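Local coordinates for protein carbohydrate oxidase (Microdochium nivale, PDB 3RJA) that oxidises the C1 hydroxyl of mono-, oligo- and polysaccharides to lactones with the help of FAD, reducing molecular oxygen to hydrogen peroxide, at residues A[5-8]-A[13-16]; A[24-29]-A[38-43]; A[224-229]-A[336-341]; A[228-233]-A[247-252]. All coordinates share one frame; numbering follows the deposited sequence.

Contact 1: A[5-8]-A[13-16]; sequences ACLS and PIDI. With ABL ((2R,3R,4R,5R)-4,5-dihydroxy-2-(hydroxymethyl)-6-oxopiperidin-3-yl beta-D-glucopyranoside), chain H.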
# COMPACT_ATOMS: atom_id res chain seq x y z
N ALA A 5 12.33 -2.49 31.80
CA ALA A 5 13.19 -1.64 32.64
C ALA A 5 13.96 -0.67 31.77
O ALA A 5 14.02 0.52 32.07
CB ALA A 5 14.16 -2.51 33.44
N CYS A 6 14.50 -1.17 30.66
CA CYS A 6 15.29 -0.33 29.74
C CYS A 6 14.46 0.80 29.16
O CYS A 6 14.93 1.93 29.09
CB CYS A 6 15.88 -1.16 28.59
SG CYS A 6 16.99 -0.20 27.53
N LEU A 7 13.25 0.49 28.71
CA LEU A 7 12.39 1.48 28.11
C LEU A 7 11.94 2.51 29.16
O LEU A 7 11.92 3.71 28.89
CB LEU A 7 11.17 0.80 27.46
CG LEU A 7 11.47 -0.01 26.21
CD1 LEU A 7 10.28 -0.91 25.82
CD2 LEU A 7 11.92 0.89 25.02
N SER A 8 11.59 2.03 30.35
CA SER A 8 11.12 2.91 31.41
C SER A 8 12.22 3.86 31.91
O SER A 8 11.95 5.03 32.14
CB SER A 8 10.52 2.11 32.54
OG SER A 8 9.18 1.81 32.23
N PRO A 13 7.11 5.42 27.11
CA PRO A 13 5.88 4.74 27.57
C PRO A 13 5.79 3.32 27.00
O PRO A 13 6.21 3.06 25.86
CB PRO A 13 4.75 5.62 27.05
CG PRO A 13 5.41 6.96 26.73
CD PRO A 13 6.82 6.64 26.34
N ILE A 14 5.34 2.39 27.84
CA ILE A 14 5.23 1.01 27.43
C ILE A 14 3.81 0.55 27.65
O ILE A 14 3.14 1.08 28.51
CB ILE A 14 6.26 0.11 28.15
CG1 ILE A 14 6.14 0.20 29.67
CG2 ILE A 14 7.69 0.45 27.67
CD1 ILE A 14 6.90 -0.91 30.42
N ASP A 15 3.33 -0.41 26.86
CA ASP A 15 2.00 -0.96 27.11
C ASP A 15 2.11 -2.05 28.19
O ASP A 15 3.11 -2.75 28.27
CB ASP A 15 1.35 -1.53 25.84
CG ASP A 15 0.88 -0.46 24.86
OD1 ASP A 15 0.68 0.72 25.23
OD2 ASP A 15 0.69 -0.83 23.68
N ILE A 16 1.07 -2.17 28.99
CA ILE A 16 1.01 -3.15 30.08
C ILE A 16 0.07 -4.26 29.65
O ILE A 16 -1.11 -4.01 29.45
CB ILE A 16 0.44 -2.50 31.38
CG1 ILE A 16 1.41 -1.45 31.92
CG2 ILE A 16 0.15 -3.57 32.45
CD1 ILE A 16 2.85 -1.84 31.77
C1A ABL H . -0.77 1.04 28.45
O1A ABL H . -0.94 -0.16 28.13
C2A ABL H . -1.48 1.66 29.66
O2A ABL H . -2.68 0.92 29.86
C3A ABL H . -1.87 3.12 29.39
O3A ABL H . -2.41 3.67 30.60
C4A ABL H . -0.65 3.91 28.98
O1 ABL H . -1.01 5.28 28.72
C5A ABL H . -0.23 3.31 27.62
N5 ABL H . 0.02 1.87 27.74
C6A ABL H . 1.10 3.96 27.15
O6A ABL H . 1.94 4.23 28.26
C1 ABL H . -0.50 6.37 29.52
C2 ABL H . -1.04 7.70 28.94
O2 ABL H . -0.62 7.86 27.58
C3 ABL H . -0.54 8.88 29.77
O3 ABL H . -1.22 10.03 29.32
C4 ABL H . -0.76 8.62 31.29
O4 ABL H . -0.10 9.62 32.06
C5 ABL H . -0.24 7.24 31.70
O5 ABL H . -0.91 6.27 30.87
C6 ABL H . -0.37 6.91 33.19
O6 ABL H . -1.67 7.00 33.71
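Leu7 and Ile14 meet through aliphatic carbon alone; the flat groups belong to the next residues along the chain, where the lactam of the bound substrate analogue sits against 13-16. Above one face of that lactam stands the backbone carbonyl of Ile14, its O 3.3 Å from N5. The carboxylate of Asp15 comes in from beside the ring instead, placing OD1 2.8 Å from the same N5. The exocyclic oxygen is held by a nearly straight hydrogen bond, Ile16 N to O1A at 3.0 Å and 163°, and Pro13 adds CB beside O6A.

Helix 2-9 is tied to helix 46-58 by the Cys6–Cys55 disulfide, and the loop after it runs back along strand 39-42, where Pro13 and Asp15 form backbone hydrogen bonds with Gln42 and Ile40. In this way the loop between helices 2-9 and 20-25 lines a second sugar site, separate from the pocket at the flavin.

Between helix and loop the packing falls to Ile14. With CG1 in the crowded position between backbone N and carbonyl carbon (chi1 57°), its two branches divide the work. CG2 presses on Leu7, tightly at 3.5 Å from CD1, while CD1 at the end of the longer branch lies 4.0 Å from the hydroxyl OG of Ser8.

Contact 2: A[24-29]-A[38-43]; sequences RDVEPF and TAIAQT. With ABL ((2R,3R,4R,5R)-4,5-dihydroxy-2-(hydroxymethyl)-6-oxopiperidin-3-yl beta-D-glucopyranoside), chain H.
Asp25 and Gln42 cross at about a right angle, and so do Val26 and Ile40; these two crossings join the chain leaving helix 20-25 to strand 39-42, an outermost strand of the three-stranded parallel sheet in the FAD-binding domain. Gln42 runs out extended from the strand, CG anti to the backbone N (chi1 -167°), until its amide touches both the carboxylate of Asp25 and the substrate analogue. The carboxylate and amide planes stand 79° apart, so the two groups are not laid flat on each other. Asp25 OD2 is 3.8 Å from Gln42 CD, and the same CD is 3.6 Å from C6A of the substrate analogue.

Asp25 has its stronger polar partner elsewhere: OD1 forms a salt bridge with Arg90. Asp25 OD2 lies close to a carboxylate oxygen of Asp15, a proximity that would probably favour the uptake of a proton by the pair. Further along, 24-29 leaves this sugar site for the catalytic centre, where Phe29 stacks with His70 and touches the flavin cofactor.

A glycine in place of Gln42 would probably open a gap beside the hydroxymethyl group (C6A) on the lactam ring and leave OD2 of Asp25 without the amide beside it.

The second crossing is purely apolar. Ile40 brings CD1 against 24-29, touching Asp25 CB at 4.2 Å as well as Val26. Of these apolar approaches the closest is Ile40 CD1 to Val26 CB, 3.9 Å, with Val26 CG2 next at 4.1 Å.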
# COMPACT_ATOMS: atom_id res chain seq x y z
N ARG A 24 -5.58 -3.03 22.42
CA ARG A 24 -5.72 -2.28 21.19
C ARG A 24 -4.44 -2.37 20.32
O ARG A 24 -4.52 -2.67 19.14
CB ARG A 24 -6.04 -0.81 21.48
CG ARG A 24 -5.95 0.09 20.24
CD ARG A 24 -6.31 1.56 20.52
NE ARG A 24 -5.64 2.43 19.56
CZ ARG A 24 -5.89 3.73 19.38
NH1 ARG A 24 -6.84 4.32 20.11
NH2 ARG A 24 -5.20 4.44 18.48
N ASP A 25 -3.29 -2.07 20.91
CA ASP A 25 -2.04 -1.96 20.16
C ASP A 25 -1.52 -3.32 19.61
O ASP A 25 -0.86 -3.36 18.56
CB ASP A 25 -0.96 -1.32 21.02
CG ASP A 25 -1.16 0.20 21.26
OD1 ASP A 25 -1.94 0.87 20.56
OD2 ASP A 25 -0.50 0.74 22.18
N VAL A 26 -1.83 -4.41 20.32
CA VAL A 26 -1.28 -5.72 20.02
C VAL A 26 -2.16 -6.47 18.99
O VAL A 26 -1.78 -7.54 18.49
CB VAL A 26 -1.11 -6.60 21.30
CG1 VAL A 26 -2.44 -7.31 21.66
CG2 VAL A 26 -0.03 -7.66 21.07
N GLU A 27 -3.33 -5.90 18.70
CA GLU A 27 -4.26 -6.56 17.79
C GLU A 27 -3.87 -6.26 16.33
O GLU A 27 -3.82 -5.09 15.94
CB GLU A 27 -5.70 -6.07 18.07
CG GLU A 27 -6.79 -6.76 17.22
CD GLU A 27 -8.20 -6.22 17.52
OE1 GLU A 27 -8.38 -4.99 17.63
OE2 GLU A 27 -9.12 -7.06 17.66
N PRO A 28 -3.60 -7.30 15.53
CA PRO A 28 -3.26 -7.09 14.08
C PRO A 28 -4.49 -6.70 13.29
O PRO A 28 -5.61 -7.07 13.69
CB PRO A 28 -2.85 -8.48 13.61
CG PRO A 28 -3.68 -9.46 14.55
CD PRO A 28 -3.73 -8.73 15.88
N PHE A 29 -4.31 -6.03 12.14
CA PHE A 29 -5.43 -5.85 11.22
C PHE A 29 -5.89 -7.23 10.69
O PHE A 29 -7.09 -7.49 10.56
CB PHE A 29 -5.07 -4.89 10.05
CG PHE A 29 -6.10 -4.89 8.93
CD1 PHE A 29 -7.38 -4.31 9.12
CD2 PHE A 29 -5.81 -5.48 7.70
CE1 PHE A 29 -8.33 -4.33 8.08
CE2 PHE A 29 -6.78 -5.51 6.64
CZ PHE A 29 -8.01 -4.94 6.82
N THR A 38 7.90 -8.89 22.41
CA THR A 38 8.39 -8.97 23.78
C THR A 38 7.92 -7.77 24.62
O THR A 38 7.68 -7.91 25.83
CB THR A 38 9.91 -9.15 23.88
OG1 THR A 38 10.24 -9.34 25.25
CG2 THR A 38 10.68 -7.95 23.32
N ALA A 39 7.79 -6.61 23.97
CA ALA A 39 7.27 -5.42 24.62
C ALA A 39 6.77 -4.45 23.56
O ALA A 39 7.24 -4.48 22.43
CB ALA A 39 8.38 -4.74 25.50
N ILE A 40 5.83 -3.58 23.95
CA ILE A 40 5.34 -2.53 23.07
C ILE A 40 5.68 -1.15 23.63
O ILE A 40 5.18 -0.78 24.70
CB ILE A 40 3.84 -2.64 22.84
CG1 ILE A 40 3.42 -4.08 22.45
CG2 ILE A 40 3.38 -1.64 21.74
CD1 ILE A 40 1.88 -4.21 22.19
N ALA A 41 6.53 -0.40 22.90
CA ALA A 41 6.88 0.99 23.20
C ALA A 41 5.90 1.91 22.46
O ALA A 41 5.92 1.97 21.22
CB ALA A 41 8.29 1.31 22.76
N GLN A 42 5.03 2.58 23.21
CA GLN A 42 4.01 3.44 22.61
C GLN A 42 4.58 4.86 22.59
O GLN A 42 4.42 5.63 23.55
CB GLN A 42 2.72 3.38 23.43
CG GLN A 42 1.50 3.99 22.72
CD GLN A 42 0.31 4.15 23.65
OE1 GLN A 42 -0.61 3.30 23.68
NE2 GLN A 42 0.30 5.22 24.40
N THR A 43 5.29 5.19 21.50
CA THR A 43 6.13 6.38 21.48
C THR A 43 5.35 7.67 21.27
O THR A 43 4.35 7.68 20.57
CB THR A 43 7.22 6.29 20.38
OG1 THR A 43 6.61 6.08 19.09
CG2 THR A 43 8.21 5.15 20.69
C1A ABL H . -0.77 1.04 28.45
O1A ABL H . -0.94 -0.16 28.13
C2A ABL H . -1.48 1.66 29.66
O2A ABL H . -2.68 0.92 29.86
C3A ABL H . -1.87 3.12 29.39
O3A ABL H . -2.41 3.67 30.60
C4A ABL H . -0.65 3.91 28.98
O1 ABL H . -1.01 5.28 28.72
C5A ABL H . -0.23 3.31 27.62
N5 ABL H . 0.02 1.87 27.74
C6A ABL H . 1.10 3.96 27.15
O6A ABL H . 1.94 4.23 28.26
C1 ABL H . -0.50 6.37 29.52
C2 ABL H . -1.04 7.70 28.94
O2 ABL H . -0.62 7.86 27.58
C3 ABL H . -0.54 8.88 29.77
O3 ABL H . -1.22 10.03 29.32
C4 ABL H . -0.76 8.62 31.29
O4 ABL H . -0.10 9.62 32.06
C5 ABL H . -0.24 7.24 31.70
O5 ABL H . -0.91 6.27 30.87
C6 ABL H . -0.37 6.91 33.19
O6 ABL H . -1.67 7.00 33.71

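Contact 3: A[224-229]-A[336-341]; sequences TSALKG and NFVDYY. With NAG (2-acetamido-2-deoxy-beta-D-glucopyranose), chain C.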
# COMPACT_ATOMS: atom_id res chain seq x y z
N THR A 224 -15.54 -15.27 -23.09
CA THR A 224 -15.27 -14.51 -24.31
C THR A 224 -15.42 -13.01 -24.12
O THR A 224 -14.50 -12.28 -24.49
CB THR A 224 -16.05 -15.05 -25.55
OG1 THR A 224 -15.54 -16.34 -25.86
CG2 THR A 224 -15.83 -14.16 -26.78
N SER A 225 -16.52 -12.58 -23.50
CA SER A 225 -16.75 -11.17 -23.18
C SER A 225 -15.67 -10.61 -22.24
O SER A 225 -15.16 -9.49 -22.45
CB SER A 225 -18.14 -10.98 -22.55
OG SER A 225 -19.17 -11.49 -23.39
N ALA A 226 -15.30 -11.40 -21.22
CA ALA A 226 -14.28 -10.97 -20.26
C ALA A 226 -12.90 -10.80 -20.93
O ALA A 226 -12.16 -9.86 -20.62
CB ALA A 226 -14.19 -11.95 -19.10
N LEU A 227 -12.58 -11.72 -21.83
CA LEU A 227 -11.32 -11.71 -22.58
C LEU A 227 -11.25 -10.46 -23.47
O LEU A 227 -10.23 -9.75 -23.48
CB LEU A 227 -11.29 -12.97 -23.44
CG LEU A 227 -10.09 -13.88 -23.71
CD1 LEU A 227 -9.19 -14.07 -22.52
CD2 LEU A 227 -10.62 -15.24 -24.24
N LYS A 228 -12.33 -10.18 -24.20
CA LYS A 228 -12.41 -8.99 -25.05
C LYS A 228 -12.43 -7.70 -24.24
O LYS A 228 -11.93 -6.69 -24.69
CB LYS A 228 -13.65 -9.03 -25.96
CG LYS A 228 -13.64 -10.06 -27.09
CD LYS A 228 -14.90 -9.87 -27.97
CE LYS A 228 -15.52 -11.18 -28.51
NZ LYS A 228 -14.59 -12.01 -29.35
N GLY A 229 -13.06 -7.72 -23.06
CA GLY A 229 -13.19 -6.51 -22.25
C GLY A 229 -11.86 -6.13 -21.62
O GLY A 229 -11.44 -4.99 -21.68
N ASN A 336 -5.49 -17.50 -19.38
CA ASN A 336 -5.42 -18.35 -18.19
C ASN A 336 -6.16 -17.67 -17.05
O ASN A 336 -6.86 -18.33 -16.30
CB ASN A 336 -3.96 -18.60 -17.77
CG ASN A 336 -3.17 -19.37 -18.81
OD1 ASN A 336 -3.76 -19.95 -19.72
ND2 ASN A 336 -1.83 -19.37 -18.69
N PHE A 337 -6.01 -16.36 -16.93
CA PHE A 337 -6.68 -15.60 -15.87
C PHE A 337 -8.20 -15.79 -15.94
O PHE A 337 -8.84 -16.10 -14.94
CB PHE A 337 -6.32 -14.11 -15.96
CG PHE A 337 -7.03 -13.25 -14.94
CD1 PHE A 337 -8.29 -12.72 -15.20
CD2 PHE A 337 -6.43 -12.97 -13.73
CE1 PHE A 337 -8.96 -11.92 -14.26
CE2 PHE A 337 -7.09 -12.17 -12.78
CZ PHE A 337 -8.35 -11.65 -13.06
N VAL A 338 -8.76 -15.59 -17.13
CA VAL A 338 -10.21 -15.71 -17.37
C VAL A 338 -10.73 -17.16 -17.23
O VAL A 338 -11.85 -17.36 -16.74
CB VAL A 338 -10.59 -15.05 -18.72
CG1 VAL A 338 -12.04 -15.33 -19.10
CG2 VAL A 338 -10.35 -13.50 -18.63
N ASP A 339 -9.93 -18.15 -17.66
CA ASP A 339 -10.27 -19.58 -17.45
C ASP A 339 -10.52 -19.86 -15.95
O ASP A 339 -11.57 -20.40 -15.58
CB ASP A 339 -9.16 -20.49 -18.00
CG ASP A 339 -9.27 -20.71 -19.53
OD1 ASP A 339 -10.31 -20.40 -20.15
OD2 ASP A 339 -8.29 -21.20 -20.12
N TYR A 340 -9.56 -19.44 -15.11
CA TYR A 340 -9.64 -19.62 -13.66
C TYR A 340 -10.79 -18.81 -13.07
O TYR A 340 -11.53 -19.29 -12.24
CB TYR A 340 -8.30 -19.15 -13.05
CG TYR A 340 -7.99 -19.71 -11.68
CD1 TYR A 340 -8.42 -19.06 -10.52
CD2 TYR A 340 -7.25 -20.88 -11.54
CE1 TYR A 340 -8.12 -19.59 -9.25
CE2 TYR A 340 -6.93 -21.40 -10.30
CZ TYR A 340 -7.37 -20.74 -9.15
OH TYR A 340 -7.06 -21.27 -7.92
N TYR A 341 -10.93 -17.56 -13.52
CA TYR A 341 -12.02 -16.68 -13.10
C TYR A 341 -13.35 -17.45 -13.15
O TYR A 341 -14.09 -17.50 -12.14
CB TYR A 341 -12.08 -15.51 -14.08
CG TYR A 341 -12.91 -14.31 -13.72
CD1 TYR A 341 -13.78 -14.29 -12.61
CD2 TYR A 341 -12.83 -13.16 -14.52
CE1 TYR A 341 -14.54 -13.14 -12.31
CE2 TYR A 341 -13.59 -12.04 -14.24
CZ TYR A 341 -14.44 -12.02 -13.14
OH TYR A 341 -15.13 -10.86 -12.88
C1 NAG C . -21.04 -14.67 -24.28
C2 NAG C . -21.59 -15.67 -25.28
C3 NAG C . -21.65 -15.00 -26.63
C4 NAG C . -22.50 -13.75 -26.52
C5 NAG C . -22.15 -12.89 -25.30
C6 NAG C . -23.28 -11.91 -25.04
C7 NAG C . -19.86 -17.09 -26.26
C8 NAG C . -19.14 -18.41 -26.21
N2 NAG C . -20.81 -16.90 -25.34
O3 NAG C . -22.21 -15.86 -27.60
O4 NAG C . -22.31 -13.03 -27.71
O5 NAG C . -21.99 -13.65 -24.12
O6 NAG C . -24.37 -12.30 -25.84
O7 NAG C . -19.56 -16.26 -27.11
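Val338 meets Ala226 and Leu227 where two helices pack against each other, and the residues before and after it show how one helical turn serves several neighbours. Asn336, at the start of 336-341, turns away from 224-229 and gives its ND2 to Ser412 O. Phe337 stacks on Trp409 instead.

Val338 then sets both methyls against the other helix. Its CG1, anti to the backbone N (chi1 171°), rests 4.0 Å from Ala226 CB, while CG2 lies 4.1 Å from Leu227 CD1 and also near the alanine. The small alanine probably allows the close approach; Leu227 starts off to one side and brings its CD1 branch back to the valine, the two side chains crossing obliquely. No hydrogen bond links the two segments.

Asp339 reaches past this patch to a salt bridge with Lys223. Tyr340 joins Phe337 on Trp409, and Tyr341 extends toward the sheet, its OH hydrogen-bonded to Asp251 and Tyr355.

Helix 332-345 is thus wedged between helix 223-239 and helix 403-414, with Phe337 and Tyr341 set edge-to-face on Tyr355 of strand 352-359 in the eight-stranded antiparallel sheet.

Contact 4: A[228-233]-A[247-252]; sequences KGIEAV and FRIGDY. With ZN (zinc ion), chain F; ABL ((2R,3R,4R,5R)-4,5-dihydroxy-2-(hydroxymethyl)-6-oxopiperidin-3-yl beta-D-glucopyranoside), chain G.
Val233 carries the tight part of this contact: CG1 meets Phe247, and both methyls lie near Ile249 CD1. CG1, anti to the backbone N (chi1 177°), comes in at the edge of the Phe247 ring, near its plane and 3.6 Å from CE2. Toward Ile249 the two side chains meet tip to tip, Val233 CG2 lying 4.0 Å from CD1.

One turn back the packing is looser: Ile230 CG1 stays 4.4 Å from Ile249 CD1. On the far side of the helix, away from the strand, Glu231 binds a zinc ion through OE2 at 1.9 Å, together with Asp235.

Just past the strand, Tyr252 lays one ring face against the substrate analogue, its CE1 3.4 Å from C6 of the glucose unit, and its hydroxyl is hydrogen-bonded to Glu260 and Gln356. With a serine in its place the sugar would probably lose this flat support, and Glu260 and Gln356 their shared hydroxyl partner.

Segments 228-233 and 247-251 run nearly antiparallel, at 162°, their axes approaching to 10.8 Å; the strand pairs with 258-264 and 352-359, and the helix packs on the sheet beside helix 332-345.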
# COMPACT_ATOMS: atom_id res chain seq x y z
N LYS A 228 -12.33 -10.18 -24.20
CA LYS A 228 -12.41 -8.99 -25.05
C LYS A 228 -12.43 -7.70 -24.24
O LYS A 228 -11.93 -6.69 -24.69
CB LYS A 228 -13.65 -9.03 -25.96
CG LYS A 228 -13.64 -10.06 -27.09
CD LYS A 228 -14.90 -9.87 -27.97
CE LYS A 228 -15.52 -11.18 -28.51
NZ LYS A 228 -14.59 -12.01 -29.35
N GLY A 229 -13.06 -7.72 -23.06
CA GLY A 229 -13.19 -6.51 -22.25
C GLY A 229 -11.86 -6.13 -21.62
O GLY A 229 -11.44 -4.99 -21.68
N ILE A 230 -11.18 -7.11 -21.03
CA ILE A 230 -9.87 -6.86 -20.46
C ILE A 230 -8.86 -6.42 -21.52
O ILE A 230 -8.05 -5.54 -21.25
CB ILE A 230 -9.33 -8.09 -19.66
CG1 ILE A 230 -10.23 -8.36 -18.45
CG2 ILE A 230 -7.83 -7.84 -19.23
CD1 ILE A 230 -10.13 -9.79 -17.92
N GLU A 231 -8.93 -6.99 -22.73
CA GLU A 231 -8.04 -6.55 -23.83
C GLU A 231 -8.34 -5.08 -24.12
O GLU A 231 -7.43 -4.25 -24.24
CB GLU A 231 -8.24 -7.41 -25.12
CG GLU A 231 -7.83 -6.67 -26.47
CD GLU A 231 -6.32 -6.82 -26.76
OE1 GLU A 231 -5.69 -7.72 -26.15
OE2 GLU A 231 -5.76 -6.06 -27.58
N ALA A 232 -9.62 -4.74 -24.22
CA ALA A 232 -10.02 -3.37 -24.57
C ALA A 232 -9.57 -2.36 -23.51
O ALA A 232 -9.15 -1.25 -23.81
CB ALA A 232 -11.56 -3.29 -24.79
N VAL A 233 -9.64 -2.76 -22.24
CA VAL A 233 -9.24 -1.85 -21.17
C VAL A 233 -7.72 -1.66 -21.21
O VAL A 233 -7.24 -0.55 -21.03
CB VAL A 233 -9.72 -2.33 -19.78
CG1 VAL A 233 -9.21 -1.38 -18.66
CG2 VAL A 233 -11.27 -2.45 -19.76
N PHE A 247 -8.64 4.80 -12.74
CA PHE A 247 -9.64 3.74 -12.60
C PHE A 247 -9.07 2.35 -12.43
O PHE A 247 -7.85 2.12 -12.59
CB PHE A 247 -10.68 3.80 -13.76
CG PHE A 247 -10.18 3.26 -15.09
CD1 PHE A 247 -9.30 3.99 -15.88
CD2 PHE A 247 -10.62 2.03 -15.56
CE1 PHE A 247 -8.86 3.50 -17.14
CE2 PHE A 247 -10.18 1.51 -16.82
CZ PHE A 247 -9.32 2.25 -17.60
N ARG A 248 -9.99 1.43 -12.18
CA ARG A 248 -9.68 -0.00 -12.10
C ARG A 248 -10.88 -0.87 -12.50
O ARG A 248 -12.01 -0.39 -12.53
CB ARG A 248 -9.20 -0.39 -10.68
CG ARG A 248 -10.10 0.07 -9.50
CD ARG A 248 -9.75 -0.77 -8.24
NE ARG A 248 -10.19 -0.18 -6.97
CZ ARG A 248 -9.35 0.29 -6.04
NH1 ARG A 248 -9.84 0.79 -4.92
NH2 ARG A 248 -8.04 0.26 -6.23
N ILE A 249 -10.61 -2.13 -12.82
CA ILE A 249 -11.67 -3.15 -12.91
C ILE A 249 -11.66 -3.86 -11.57
O ILE A 249 -10.59 -4.24 -11.07
CB ILE A 249 -11.40 -4.22 -14.00
CG1 ILE A 249 -11.25 -3.58 -15.38
CG2 ILE A 249 -12.52 -5.30 -14.01
CD1 ILE A 249 -10.46 -4.46 -16.38
N GLY A 250 -12.84 -4.05 -10.99
CA GLY A 250 -12.97 -4.76 -9.73
C GLY A 250 -14.18 -5.69 -9.81
O GLY A 250 -15.14 -5.36 -10.49
N ASP A 251 -14.09 -6.84 -9.15
CA ASP A 251 -15.23 -7.73 -8.98
C ASP A 251 -15.33 -8.16 -7.52
O ASP A 251 -14.45 -8.86 -7.02
CB ASP A 251 -15.10 -8.95 -9.87
CG ASP A 251 -16.39 -9.79 -9.93
OD1 ASP A 251 -17.40 -9.46 -9.25
OD2 ASP A 251 -16.36 -10.80 -10.69
N TYR A 252 -16.40 -7.72 -6.86
CA TYR A 252 -16.73 -8.06 -5.48
C TYR A 252 -17.97 -8.97 -5.41
O TYR A 252 -18.46 -9.27 -4.32
CB TYR A 252 -16.98 -6.76 -4.68
CG TYR A 252 -15.95 -5.71 -5.04
CD1 TYR A 252 -14.64 -5.80 -4.52
CD2 TYR A 252 -16.25 -4.69 -5.93
CE1 TYR A 252 -13.67 -4.88 -4.88
CE2 TYR A 252 -15.27 -3.75 -6.29
CZ TYR A 252 -13.99 -3.86 -5.75
OH TYR A 252 -13.01 -2.97 -6.08
ZN ZN F . -6.50 -4.55 -28.55
C1A ABL G . -7.01 -2.34 -0.73
O1A ABL G . -5.83 -2.09 -1.08
C2A ABL G . -8.20 -1.87 -1.60
O2A ABL G . -7.84 -0.63 -2.19
C3A ABL G . -9.53 -1.73 -0.80
O3A ABL G . -10.59 -1.61 -1.78
C4A ABL G . -9.76 -2.99 0.02
O1 ABL G . -11.01 -2.92 0.74
C5A ABL G . -8.60 -3.15 1.05
N5 ABL G . -7.26 -3.04 0.40
C6A ABL G . -8.61 -4.54 1.75
O6A ABL G . -8.00 -4.52 3.06
C1 ABL G . -12.19 -3.59 0.21
C2 ABL G . -13.18 -3.95 1.34
O2 ABL G . -12.51 -4.79 2.28
C3 ABL G . -14.42 -4.63 0.74
O3 ABL G . -15.37 -4.95 1.75
C4 ABL G . -15.02 -3.70 -0.36
O4 ABL G . -16.18 -4.26 -0.95
C5 ABL G . -13.96 -3.42 -1.44
O5 ABL G . -12.82 -2.81 -0.80
C6 ABL G . -14.50 -2.56 -2.58
O6 ABL G . -15.07 -1.35 -2.17

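In the fold
Along the chain, contacts 1 and 2 follow in series near the N-terminus, whereas contacts 3 and 4 start from one helix, 223-239, and share Lys228 and Gly229. The first pair has centres 12 Å apart, meets directly through the backbone of Asp15 and Ile40, and lines one sugar site at strand 39-42 of the FAD-binding domain. In the second pair, 10 Å apart, contact 3 pairs two helices and contact 4 sets one of them on the eight-stranded sheet; the hydroxyl of Tyr341 is probably hydrogen-bonded to Asp251 OD2. Contacts 1 and 3 lie about 55 Å apart between centres, on opposite sides of the chain's centre, with the flavin between the remote sugar site and the substrate-facing sheet.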